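Local coordinates for protein putidaredoxin reductase (Pseudomonas putida, PDB 1Q1R) that probably passes electrons from NADH through its bound FAD to putidaredoxin, the iron-sulfur protein that supplies the cytochrome P450cam monooxygenase, at residues 290-295 with 324-329. Residues are numbered along the deposited sequence; the frame is centred on the assembly and turned at random.
Sequences SQLYDR and EAAPWF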
ATOM      1  N   SER A 290      -0.276 -15.832   6.993  1.00 33.55           N
ATOM      2  CA  SER A 290      -1.586 -15.946   6.368  1.00 34.59           C
ATOM      3  C   SER A 290      -1.987 -17.411   6.407  1.00 34.94           C
ATOM      4  O   SER A 290      -1.335 -18.245   5.787  1.00 33.61           O
ATOM      5  CB  SER A 290      -1.531 -15.487   4.913  1.00 34.34           C
ATOM      6  OG  SER A 290      -2.739 -15.809   4.241  1.00 34.76           O
ATOM      7  N   GLN A 291      -3.046 -17.729   7.139  1.00 37.00           N
ATOM      8  CA  GLN A 291      -3.492 -19.115   7.211  1.00 39.54           C
ATOM      9  C   GLN A 291      -4.193 -19.475   5.906  1.00 39.46           C
ATOM     10  O   GLN A 291      -4.202 -20.631   5.488  1.00 39.58           O
ATOM     11  CB  GLN A 291      -4.418 -19.317   8.417  1.00 41.42           C
ATOM     12  CG  GLN A 291      -5.511 -18.280   8.554  1.00 45.74           C
ATOM     13  CD  GLN A 291      -6.051 -18.196   9.973  1.00 48.31           C
ATOM     14  OE1 GLN A 291      -6.541 -19.185  10.526  1.00 50.59           O
ATOM     15  NE2 GLN A 291      -5.961 -17.008  10.572  1.00 49.08           N
ATOM     16  N   LEU A 292      -4.758 -18.467   5.254  1.00 39.30           N
ATOM     17  CA  LEU A 292      -5.441 -18.672   3.986  1.00 38.95           C
ATOM     18  C   LEU A 292      -4.451 -19.222   2.956  1.00 38.64           C
ATOM     19  O   LEU A 292      -4.788 -20.106   2.167  1.00 38.43           O
ATOM     20  CB  LEU A 292      -6.037 -17.351   3.496  1.00 39.45           C
ATOM     21  CG  LEU A 292      -6.932 -17.402   2.260  1.00 40.51           C
ATOM     22  CD1 LEU A 292      -8.070 -18.389   2.493  1.00 40.88           C
ATOM     23  CD2 LEU A 292      -7.480 -16.008   1.970  1.00 40.66           C
ATOM     24  N   TYR A 293      -3.225 -18.706   2.969  1.00 37.80           N
ATOM     25  CA  TYR A 293      -2.205 -19.170   2.034  1.00 37.33           C
ATOM     26  C   TYR A 293      -1.099 -19.951   2.737  1.00 37.48           C
ATOM     27  O   TYR A 293      -0.119 -20.361   2.112  1.00 36.79           O
ATOM     28  CB  TYR A 293      -1.597 -17.990   1.274  1.00 37.44           C
ATOM     29  CG  TYR A 293      -2.599 -17.260   0.414  1.00 37.02           C
ATOM     30  CD1 TYR A 293      -3.420 -16.269   0.952  1.00 36.80           C
ATOM     31  CD2 TYR A 293      -2.767 -17.601  -0.927  1.00 36.71           C
ATOM     32  CE1 TYR A 293      -4.386 -15.636   0.176  1.00 36.56           C
ATOM     33  CE2 TYR A 293      -3.729 -16.978  -1.710  1.00 36.58           C
ATOM     34  CZ  TYR A 293      -4.536 -15.997  -1.154  1.00 36.84           C
ATOM     35  OH  TYR A 293      -5.499 -15.392  -1.927  1.00 35.83           O
ATOM     36  N   ASP A 294      -1.264 -20.154   4.039  1.00 38.14           N
ATOM     37  CA  ASP A 294      -0.289 -20.888   4.837  1.00 39.83           C
ATOM     38  C   ASP A 294       1.145 -20.420   4.583  1.00 39.70           C
ATOM     39  O   ASP A 294       2.001 -21.210   4.182  1.00 39.72           O
ATOM     40  CB  ASP A 294      -0.390 -22.391   4.545  1.00 41.60           C
ATOM     41  CG  ASP A 294       0.468 -23.230   5.481  1.00 43.89           C
ATOM     42  OD1 ASP A 294       0.743 -24.403   5.145  1.00 44.21           O
ATOM     43  OD2 ASP A 294       0.858 -22.720   6.557  1.00 44.76           O
ATOM     44  N   ARG A 295       1.395 -19.131   4.795  1.00 39.41           N
ATOM     45  CA  ARG A 295       2.734 -18.578   4.625  1.00 39.32           C
ATOM     46  C   ARG A 295       2.839 -17.172   5.204  1.00 38.65           C
ATOM     47  O   ARG A 295       1.829 -16.499   5.423  1.00 38.09           O
ATOM     48  CB  ARG A 295       3.154 -18.574   3.150  1.00 40.41           C
ATOM     49  CG  ARG A 295       2.487 -17.542   2.259  1.00 40.99           C
ATOM     50  CD  ARG A 295       3.297 -17.392   0.971  1.00 42.97           C
ATOM     51  NE  ARG A 295       2.699 -16.461   0.016  1.00 43.95           N
ATOM     52  CZ  ARG A 295       1.683 -16.760  -0.789  1.00 44.73           C
ATOM     53  NH1 ARG A 295       1.143 -17.973  -0.763  1.00 44.66           N
ATOM     54  NH2 ARG A 295       1.202 -15.842  -1.618  1.00 44.74           N
ATOM     55  N   GLU A 324     -10.075 -14.136   9.583  1.00 44.71           N
ATOM     56  CA  GLU A 324      -9.178 -13.647   8.539  1.00 43.25           C
ATOM     57  C   GLU A 324      -9.892 -13.539   7.196  1.00 41.80           C
ATOM     58  O   GLU A 324     -10.508 -14.497   6.726  1.00 41.38           O
ATOM     59  CB  GLU A 324      -7.959 -14.568   8.398  1.00 43.72           C
ATOM     60  CG  GLU A 324      -7.245 -14.449   7.053  1.00 44.74           C
ATOM     61  CD  GLU A 324      -5.902 -15.161   7.022  1.00 45.88           C
ATOM     62  OE1 GLU A 324      -5.429 -15.494   5.915  1.00 45.98           O
ATOM     63  OE2 GLU A 324      -5.309 -15.376   8.103  1.00 46.98           O
ATOM     64  N   ALA A 325      -9.807 -12.363   6.583  1.00 39.89           N
ATOM     65  CA  ALA A 325     -10.437 -12.126   5.290  1.00 37.91           C
ATOM     66  C   ALA A 325      -9.384 -12.168   4.189  1.00 36.49           C
ATOM     67  O   ALA A 325      -8.203 -11.933   4.441  1.00 36.73           O
ATOM     68  CB  ALA A 325     -11.137 -10.770   5.293  1.00 37.31           C
ATOM     69  N   ALA A 326      -9.807 -12.482   2.971  1.00 34.87           N
ATOM     70  CA  ALA A 326      -8.873 -12.523   1.855  1.00 33.38           C
ATOM     71  C   ALA A 326      -8.296 -11.119   1.688  1.00 31.56           C
ATOM     72  O   ALA A 326      -9.010 -10.133   1.830  1.00 30.18           O
ATOM     73  CB  ALA A 326      -9.593 -12.948   0.578  1.00 33.48           C
ATOM     74  N   PRO A 327      -6.994 -11.013   1.402  1.00 31.05           N
ATOM     75  CA  PRO A 327      -6.410  -9.679   1.228  1.00 30.66           C
ATOM     76  C   PRO A 327      -6.844  -9.067  -0.102  1.00 30.22           C
ATOM     77  O   PRO A 327      -7.040  -9.779  -1.089  1.00 30.39           O
ATOM     78  CB  PRO A 327      -4.912  -9.953   1.275  1.00 30.67           C
ATOM     79  CG  PRO A 327      -4.808 -11.319   0.654  1.00 31.05           C
ATOM     80  CD  PRO A 327      -5.958 -12.058   1.313  1.00 30.64           C
ATOM     81  N   TRP A 328      -7.022  -7.751  -0.123  1.00 28.73           N
ATOM     82  CA  TRP A 328      -7.411  -7.075  -1.352  1.00 27.24           C
ATOM     83  C   TRP A 328      -6.964  -5.624  -1.353  1.00 27.63           C
ATOM     84  O   TRP A 328      -6.577  -5.074  -0.315  1.00 26.32           O
ATOM     85  CB  TRP A 328      -8.930  -7.142  -1.576  1.00 26.44           C
ATOM     86  CG  TRP A 328      -9.761  -6.324  -0.627  1.00 25.13           C
ATOM     87  CD1 TRP A 328     -10.151  -6.674   0.631  1.00 25.51           C
ATOM     88  CD2 TRP A 328     -10.308  -5.019  -0.871  1.00 24.92           C
ATOM     89  NE1 TRP A 328     -10.911  -5.673   1.187  1.00 24.68           N
ATOM     90  CE2 TRP A 328     -11.022  -4.644   0.287  1.00 24.67           C
ATOM     91  CE3 TRP A 328     -10.264  -4.131  -1.956  1.00 24.11           C
ATOM     92  CZ2 TRP A 328     -11.690  -3.416   0.396  1.00 24.86           C
ATOM     93  CZ3 TRP A 328     -10.926  -2.910  -1.852  1.00 25.27           C
ATOM     94  CH2 TRP A 328     -11.630  -2.564  -0.681  1.00 25.51           C
ATOM     95  N   PHE A 329      -6.994  -5.020  -2.533  1.00 27.21           N
ATOM     96  CA  PHE A 329      -6.626  -3.621  -2.681  1.00 27.39           C
ATOM     97  C   PHE A 329      -7.166  -3.143  -4.018  1.00 25.96           C
ATOM     98  O   PHE A 329      -7.725  -3.931  -4.787  1.00 23.94           O
ATOM     99  CB  PHE A 329      -5.104  -3.443  -2.580  1.00 29.29           C
ATOM    100  CG  PHE A 329      -4.346  -3.862  -3.802  1.00 31.64           C
ATOM    101  CD1 PHE A 329      -4.046  -2.939  -4.800  1.00 32.96           C
ATOM    102  CD2 PHE A 329      -3.914  -5.176  -3.952  1.00 32.93           C
ATOM    103  CE1 PHE A 329      -3.322  -3.316  -5.929  1.00 33.39           C
ATOM    104  CE2 PHE A 329      -3.190  -5.565  -5.077  1.00 33.68           C
ATOM    105  CZ  PHE A 329      -2.894  -4.633  -6.069  1.00 33.76           C
TER
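Glu324 lays its carboxylate across the end of the hairpin at Ser290 to Arg295. Glu324 OE1 accepts from Ser290 OG at 3.2 Å, on the syn side, and from the Leu292 backbone N at 3.1 Å; the two donors approach from opposite faces of the carboxylate plane. Glu324 OE2 takes the Gln291 amide NE2 at 3.0 Å, from above that plane, and a weaker bond from the Gln291 backbone N. Glutamate suits the place because its extended chain, with CG anti to the backbone N (chi1 159°), reaches the hairpin end. The amide of Gln291 stands nearly perpendicular to the carboxylate, the planes 80° apart. Beyond the polar cluster apolar groups suit: Leu292 CD2 packs on Ala326 CB at 4.0 Å, and Pro327 CD meets the Tyr293 ring edge at CE1, 4.1 Å away. Serine fits because its hydroxyl gives to Glu324 while accepting from Tyr293 N, an ST motif; Tyr293 OH bonds to Leu372 O in the C-terminal domain. The contact thus joins a beta hairpin of the flavoprotein core to the lead-in of strand 328-333, whose Phe329 touches FAD. Three hydrogen bonds and a weak fourth, all from neutral donors, probably stabilise the carboxylate as an anion.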